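Local structure of UDP-N-acetylglucosamine 4,6-dehydratase (Vibrio fischeri, 3PVZ) at residues 141-145 / 178-182; 183-188 / 345-351. The protein probably acts as a lyase that dehydrates UDP-N-acetylglucosamine, and binds NAD in a Rossmann-type nucleotide-binding domain. All blocks are in the same frame, centred on the assembly; numbering follows the deposited sequence.

Contact 1 (141-145 / 178-182); sequences NVFNT and SKRIM. With NAD (nicotinamide-adenine-dinucleotide), chain E.
N141 and S178 make the one direct hydrogen bond between these two helix turns. ND2 of N141 gives a proton to OG of S178 over 3.1 Å, and the bond is nearly straight (171°), with the serine oxygen lying in the plane of the amide. Both polar ends have further partners: OD1 of N141 takes the backbone N-H of L122, next to the NAD-binding A121, while OG of S178 bonds to the carbonyl of M175.

The rest of the interface is packing. Selenomethionine M182 starts with CG anti to its backbone N (chi1 -178°), then bends at chi2 and chi3, which lays its methyl CE 3.1 Å from the carbonyl O of N141. That same oxygen accepts a 2.8 Å bond from OG1 of T145, coming from above the carbonyl plane. V142 divides its two methyls: CG2 rests 3.6 Å from the carbonyl O of S178, and CG1 meets CG2 of I181 at 4.3 Å.

Toward the cofactor, K179 runs past the N141 amide and its NZ grips both hydroxyls of one ribose of NAD, at 2.6 Å from O2D and 2.8 Å from O3D. This is the ribose that carries the nicotinamide. A buried amide-hydroxyl link one residue before K179 thus ties helix 131-154 to the helix whose lysine holds the cofactor in this Rossmann-type domain.

Contact 2 (183-188 / 345-351); sequences EMFLMR and NDSLYQQ
E183 reaches N345 and S347 through a single oxygen. Its chain runs out from the helix fully extended, chi1 and chi2 both near 180°, and OE2 accepts an N-H from ND2 of N345 at 2.6 Å on its anti lone pair, the carboxylate and amide planes standing 43° apart. OG of S347 lies 2.7 Å from that OE2. Next along the helix face, selenomethionine M187 folds back at chi2 and chi3, placing CG 3.3 Å from the carbonyl O of S347 and CE against the N345 amide.

One face of the Y349 ring is covered by R188, whose CB sits over its centre, 3.8 Å from the centroid and 13° off the normal, a CH-pi contact, while M184 CB meets the tyrosine CB. Beyond the ring, the arginine chain bends at chi3 and delivers NH2 to OE1 of Q351 at 2.8 Å, at the edge of the guanidinium and close to its plane.

An Asx turn shapes the chain opposite E183: OD1 of N345 takes the backbone N-H of S347 at 2.9 Å, from above its carbonyl plane. The turn leads the chain out of strand 340-344 of the large mixed sheet and on along helix 174-189 to Q350, the N-cap of helix 351-367.

Further partners fix the polar ends. OE1 of E183 forms a salt bridge with R180, the Y349 hydroxyl bonds to E191, and NE2 of Q351 bonds to E355. L354 of helix 351-367 touches both Y349 and R188.

Overall arrangement
Helix 174-189 serves both contacts in succession: its 178-182 turn faces helix 131-154 in contact 1, and its 183-188 turn faces the loop into helix 351-367 in contact 2. Their centres lie 11 Å apart, and they join directly through V142 against F185 and T145 against L186. Contact 1 is wholly buried beside NAD, with one neutral hydrogen bond, and methyl groups set against backbone carbonyls. Contact 2, farther from the chain centre and partly exposed, relies on charged and amide groups and an aromatic face. Helix 351-367 touches both, F357 packing on V142 and I181, L354 on M184, R188 and Y349.

Contact 1 (141-145 / 178-182)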
loop_
_atom_site.group_PDB
_atom_site.type_symbol
_atom_site.label_atom_id
_atom_site.label_comp_id
_atom_site.label_asym_id
_atom_site.label_seq_id
_atom_site.Cartn_x
_atom_site.Cartn_y
_atom_site.Cartn_z
ATOM N N ASN A 141 1.475 -5.387 12.473
ATOM C CA ASN A 141 1.683 -6.810 12.526
ATOM C C ASN A 141 1.244 -7.355 13.896
ATOM O O ASN A 141 0.748 -8.456 13.937
ATOM C CB ASN A 141 3.134 -7.252 12.248
ATOM C CG ASN A 141 3.642 -6.931 10.842
ATOM O OD1 ASN A 141 2.898 -6.583 9.903
ATOM N ND2 ASN A 141 4.969 -7.058 10.698
ATOM N N VAL A 142 1.417 -6.620 14.993
ATOM C CA VAL A 142 1.037 -7.150 16.335
ATOM C C VAL A 142 -0.367 -6.678 16.789
ATOM O O VAL A 142 -1.313 -7.482 16.870
ATOM C CB VAL A 142 2.097 -6.808 17.398
ATOM C CG1 VAL A 142 1.782 -7.463 18.755
ATOM C CG2 VAL A 142 3.509 -7.231 16.899
ATOM N N PHE A 143 -0.512 -5.373 17.007
ATOM C CA PHE A 143 -1.706 -4.827 17.632
ATOM C C PHE A 143 -2.985 -4.883 16.821
ATOM O O PHE A 143 -4.032 -5.165 17.374
ATOM C CB PHE A 143 -1.423 -3.434 18.189
ATOM C CG PHE A 143 -0.439 -3.457 19.339
ATOM C CD1 PHE A 143 -0.761 -4.119 20.528
ATOM C CD2 PHE A 143 0.812 -2.908 19.207
ATOM C CE1 PHE A 143 0.154 -4.191 21.538
ATOM C CE2 PHE A 143 1.721 -2.956 20.239
ATOM C CZ PHE A 143 1.404 -3.596 21.386
ATOM N N ASN A 144 -2.913 -4.679 15.514
ATOM C CA ASN A 144 -4.073 -4.821 14.652
ATOM C C ASN A 144 -4.528 -6.264 14.644
ATOM O O ASN A 144 -5.738 -6.574 14.533
ATOM C CB ASN A 144 -3.750 -4.425 13.210
ATOM C CG ASN A 144 -3.660 -2.909 13.013
ATOM O OD1 ASN A 144 -3.803 -2.119 13.952
ATOM N ND2 ASN A 144 -3.391 -2.495 11.774
ATOM N N THR A 145 -3.577 -7.170 14.697
ATOM C CA THR A 145 -3.904 -8.577 14.644
ATOM C C THR A 145 -4.631 -8.959 15.923
ATOM O O THR A 145 -5.729 -9.513 15.846
ATOM C CB THR A 145 -2.641 -9.420 14.489
ATOM O OG1 THR A 145 -1.902 -8.960 13.353
ATOM C CG2 THR A 145 -2.977 -10.887 14.307
ATOM N N SER A 178 8.865 -9.240 14.960
ATOM C CA SER A 178 7.500 -8.714 15.105
ATOM C C SER A 178 6.510 -9.831 14.889
ATOM O O SER A 178 5.576 -9.951 15.677
ATOM C CB SER A 178 7.199 -7.486 14.220
ATOM O OG SER A 178 6.943 -7.861 12.900
ATOM N N LYS A 179 6.721 -10.651 13.859
ATOM C CA LYS A 179 5.853 -11.817 13.619
ATOM C C LYS A 179 5.995 -12.829 14.784
ATOM O O LYS A 179 5.043 -13.525 15.131
ATOM C CB LYS A 179 6.150 -12.506 12.274
ATOM C CG LYS A 179 6.087 -11.623 10.987
ATOM C CD LYS A 179 4.658 -11.457 10.456
ATOM C CE LYS A 179 4.633 -10.889 8.999
ATOM N NZ LYS A 179 4.922 -11.920 7.968
ATOM N N ARG A 180 7.168 -12.927 15.391
ATOM C CA ARG A 180 7.343 -13.835 16.521
ATOM C C ARG A 180 6.603 -13.328 17.751
ATOM O O ARG A 180 6.045 -14.111 18.511
ATOM C CB ARG A 180 8.826 -14.026 16.849
ATOM C CG ARG A 180 9.068 -14.894 18.061
ATOM C CD ARG A 180 8.579 -16.341 17.873
ATOM N NE ARG A 180 8.709 -17.041 19.145
ATOM C CZ ARG A 180 7.719 -17.291 19.999
ATOM N NH1 ARG A 180 6.452 -16.969 19.709
ATOM N NH2 ARG A 180 8.006 -17.919 21.138
ATOM N N ILE A 181 6.603 -12.014 17.951
ATOM C CA ILE A 181 5.870 -11.431 19.069
ATOM C C ILE A 181 4.369 -11.584 18.797
ATOM O O ILE A 181 3.603 -11.931 19.695
ATOM C CB ILE A 181 6.264 -9.944 19.327
ATOM C CG1 ILE A 181 7.703 -9.865 19.813
ATOM C CG2 ILE A 181 5.320 -9.295 20.334
ATOM C CD1 ILE A 181 8.407 -8.579 19.453
HETATM N N MSE A 182 3.966 -11.381 17.560
HETATM C CA MSE A 182 2.567 -11.586 17.186
HETATM C C MSE A 182 2.032 -12.967 17.577
HETATM O O MSE A 182 0.924 -13.081 18.089
HETATM C CB MSE A 182 2.391 -11.437 15.687
HETATM C CG MSE A 182 0.929 -11.591 15.241
HETATM SE SE MSE A 182 0.859 -12.500 13.538
HETATM C CE MSE A 182 1.383 -11.085 12.524
HETATM P PA NAD E . 1.459 -7.639 0.478
HETATM O O1A NAD E . 2.321 -6.436 0.683
HETATM O O2A NAD E . 1.204 -7.849 -0.984
HETATM O O5B NAD E . -0.033 -7.377 0.959
HETATM C C5B NAD E . -0.185 -6.912 2.318
HETATM C C4B NAD E . -1.541 -6.198 2.283
HETATM O O4B NAD E . -1.910 -5.683 3.545
HETATM C C3B NAD E . -1.488 -4.997 1.285
HETATM O O3B NAD E . -2.536 -5.067 0.341
HETATM C C2B NAD E . -1.618 -3.776 2.224
HETATM O O2B NAD E . -2.159 -2.613 1.608
HETATM C C1B NAD E . -2.497 -4.429 3.316
HETATM N N9A NAD E . -2.429 -3.674 4.558
HETATM C C8A NAD E . -1.327 -3.334 5.242
HETATM N N7A NAD E . -1.622 -2.613 6.274
HETATM C C5A NAD E . -2.987 -2.543 6.331
HETATM C C6A NAD E . -3.896 -1.919 7.179
HETATM N N6A NAD E . -3.390 -1.275 8.282
HETATM N N1A NAD E . -5.201 -2.000 6.939
HETATM C C2A NAD E . -5.656 -2.645 5.870
HETATM N N3A NAD E . -4.831 -3.223 5.032
HETATM C C4A NAD E . -3.519 -3.196 5.229
HETATM O O3 NAD E . 2.132 -8.896 1.225
HETATM P PN NAD E . 1.797 -10.403 0.703
HETATM O O1N NAD E . 2.886 -10.873 -0.248
HETATM O O2N NAD E . 0.451 -10.706 0.188
HETATM O O5D NAD E . 2.180 -11.231 2.080
HETATM C C5D NAD E . 1.124 -11.178 3.028
HETATM C C4D NAD E . 1.557 -11.921 4.298
HETATM O O4D NAD E . 2.228 -13.172 3.946
HETATM C C3D NAD E . 2.608 -11.086 5.064
HETATM O O3D NAD E . 2.599 -11.340 6.487
HETATM C C2D NAD E . 3.944 -11.661 4.543
HETATM O O2D NAD E . 5.028 -11.458 5.462
HETATM C C1D NAD E . 3.601 -13.145 4.425
HETATM N N1N NAD E . 4.517 -13.864 3.526
HETATM C C2N NAD E . 4.579 -13.486 2.243
HETATM C C3N NAD E . 5.409 -14.136 1.353
HETATM C C7N NAD E . 5.512 -13.715 -0.055
HETATM O O7N NAD E . 6.339 -14.309 -0.743
HETATM N N7N NAD E . 4.781 -12.718 -0.575
HETATM C C4N NAD E . 6.202 -15.218 1.808
HETATM C C5N NAD E . 6.096 -15.589 3.138
HETATM C C6N NAD E . 5.246 -14.883 3.991
#

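Contact 2 (183-188 / 345-351)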
loop_
_atom_site.group_PDB
_atom_site.type_symbol
_atom_site.label_atom_id
_atom_site.label_comp_id
_atom_site.label_asym_id
_atom_site.label_seq_id
_atom_site.Cartn_x
_atom_site.Cartn_y
_atom_site.Cartn_z
ATOM N N GLU A 183 2.820 -13.996 17.273
ATOM C CA GLU A 183 2.515 -15.402 17.603
ATOM C C GLU A 183 2.245 -15.594 19.110
ATOM O O GLU A 183 1.375 -16.374 19.505
ATOM C CB GLU A 183 3.686 -16.298 17.180
ATOM C CG GLU A 183 3.485 -17.795 17.424
ATOM C CD GLU A 183 4.687 -18.669 17.017
ATOM O OE1 GLU A 183 5.853 -18.222 17.128
ATOM O OE2 GLU A 183 4.450 -19.835 16.619
HETATM N N MSE A 184 2.957 -14.876 19.943
HETATM C CA MSE A 184 2.694 -14.917 21.400
HETATM C C MSE A 184 1.267 -14.410 21.690
HETATM O O MSE A 184 0.494 -15.045 22.424
HETATM C CB MSE A 184 3.688 -14.045 22.148
HETATM C CG MSE A 184 5.117 -14.496 22.039
HETATM SE SE MSE A 184 6.332 -13.237 22.910
HETATM C CE MSE A 184 8.026 -14.058 22.464
ATOM N N PHE A 185 0.910 -13.282 21.079
ATOM C CA PHE A 185 -0.431 -12.724 21.239
ATOM C C PHE A 185 -1.468 -13.670 20.691
ATOM O O PHE A 185 -2.552 -13.773 21.249
ATOM C CB PHE A 185 -0.572 -11.323 20.581
ATOM C CG PHE A 185 0.016 -10.207 21.400
ATOM C CD1 PHE A 185 -0.747 -9.555 22.346
ATOM C CD2 PHE A 185 1.357 -9.882 21.283
ATOM C CE1 PHE A 185 -0.200 -8.546 23.141
ATOM C CE2 PHE A 185 1.933 -8.894 22.060
ATOM C CZ PHE A 185 1.150 -8.202 22.992
ATOM N N LEU A 186 -1.151 -14.297 19.562
ATOM C CA LEU A 186 -2.005 -15.290 18.913
ATOM C C LEU A 186 -2.222 -16.503 19.849
ATOM O O LEU A 186 -3.279 -17.048 19.929
ATOM C CB LEU A 186 -1.324 -15.818 17.666
ATOM C CG LEU A 186 -1.745 -15.447 16.263
ATOM C CD1 LEU A 186 -1.810 -13.954 16.074
ATOM C CD2 LEU A 186 -0.791 -16.134 15.237
HETATM N N MSE A 187 -1.171 -16.947 20.508
HETATM C CA MSE A 187 -1.294 -18.077 21.390
HETATM C C MSE A 187 -2.260 -17.729 22.510
HETATM O O MSE A 187 -3.030 -18.579 22.891
HETATM C CB MSE A 187 0.065 -18.554 21.934
HETATM C CG MSE A 187 0.969 -19.305 20.955
HETATM SE SE MSE A 187 0.151 -20.683 19.778
HETATM C CE MSE A 187 -0.167 -19.571 18.165
ATOM N N ARG A 188 -2.241 -16.501 23.032
ATOM C CA ARG A 188 -3.166 -16.136 24.107
ATOM C C ARG A 188 -4.581 -16.165 23.592
ATOM O O ARG A 188 -5.470 -16.693 24.264
ATOM C CB ARG A 188 -2.895 -14.761 24.680
ATOM C CG ARG A 188 -3.933 -14.320 25.682
ATOM C CD ARG A 188 -3.444 -13.149 26.560
ATOM N NE ARG A 188 -3.376 -11.905 25.796
ATOM C CZ ARG A 188 -3.005 -10.741 26.301
ATOM N NH1 ARG A 188 -2.972 -9.677 25.526
ATOM N NH2 ARG A 188 -2.636 -10.639 27.586
ATOM N N ASN A 345 1.398 -26.331 16.376
ATOM C CA ASN A 345 2.151 -25.314 17.142
ATOM C C ASN A 345 1.939 -25.517 18.638
ATOM O O ASN A 345 0.830 -25.716 19.086
ATOM C CB ASN A 345 1.733 -23.893 16.748
ATOM C CG ASN A 345 2.746 -22.827 17.166
ATOM O OD1 ASN A 345 3.769 -23.118 17.774
ATOM N ND2 ASN A 345 2.471 -21.576 16.787
ATOM N N ASP A 346 3.018 -25.509 19.395
ATOM C CA ASP A 346 2.922 -25.439 20.853
ATOM C C ASP A 346 3.785 -24.303 21.455
ATOM O O ASP A 346 4.180 -24.416 22.591
ATOM C CB ASP A 346 3.270 -26.793 21.482
ATOM C CG ASP A 346 4.616 -27.308 21.036
ATOM O OD1 ASP A 346 5.194 -26.734 20.085
ATOM O OD2 ASP A 346 5.103 -28.286 21.625
ATOM N N SER A 347 4.030 -23.214 20.709
ATOM C CA SER A 347 4.643 -21.977 21.251
ATOM C C SER A 347 3.873 -21.533 22.472
ATOM O O SER A 347 2.663 -21.692 22.494
ATOM C CB SER A 347 4.547 -20.790 20.263
ATOM O OG SER A 347 4.766 -21.156 18.919
ATOM N N LEU A 348 4.566 -20.916 23.433
ATOM C CA LEU A 348 3.988 -20.419 24.701
ATOM C C LEU A 348 3.909 -18.896 24.753
ATOM O O LEU A 348 4.612 -18.211 24.015
ATOM C CB LEU A 348 4.848 -20.871 25.898
ATOM C CG LEU A 348 5.340 -22.316 25.904
ATOM C CD1 LEU A 348 6.316 -22.634 27.055
ATOM C CD2 LEU A 348 4.120 -23.225 25.933
ATOM N N TYR A 349 3.063 -18.365 25.640
ATOM C CA TYR A 349 3.188 -16.973 26.089
ATOM C C TYR A 349 3.226 -16.839 27.623
ATOM O O TYR A 349 2.790 -17.737 28.343
ATOM C CB TYR A 349 2.050 -16.136 25.544
ATOM C CG TYR A 349 0.746 -16.342 26.253
ATOM C CD1 TYR A 349 0.333 -15.484 27.262
ATOM C CD2 TYR A 349 -0.078 -17.398 25.920
ATOM C CE1 TYR A 349 -0.869 -15.690 27.915
ATOM C CE2 TYR A 349 -1.268 -17.596 26.563
ATOM C CZ TYR A 349 -1.655 -16.745 27.538
ATOM O OH TYR A 349 -2.818 -17.002 28.161
ATOM N N GLN A 350 3.742 -15.703 28.075
ATOM C CA GLN A 350 3.634 -15.282 29.447
ATOM C C GLN A 350 2.807 -14.005 29.534
ATOM O O GLN A 350 3.075 -13.042 28.821
ATOM C CB GLN A 350 5.027 -15.053 29.982
ATOM C CG GLN A 350 5.883 -16.313 29.936
ATOM C CD GLN A 350 7.065 -16.194 30.826
ATOM O OE1 GLN A 350 6.978 -15.610 31.917
ATOM N NE2 GLN A 350 8.193 -16.732 30.384
ATOM N N GLN A 351 1.778 -14.005 30.380
ATOM C CA GLN A 351 0.886 -12.860 30.513
ATOM C C GLN A 351 1.685 -11.587 30.764
ATOM O O GLN A 351 1.462 -10.554 30.109
ATOM C CB GLN A 351 -0.137 -13.099 31.633
ATOM C CG GLN A 351 -1.170 -12.005 31.869
ATOM C CD GLN A 351 -2.007 -11.643 30.661
ATOM O OE1 GLN A 351 -2.187 -12.440 29.733
ATOM N NE2 GLN A 351 -2.567 -10.435 30.683
#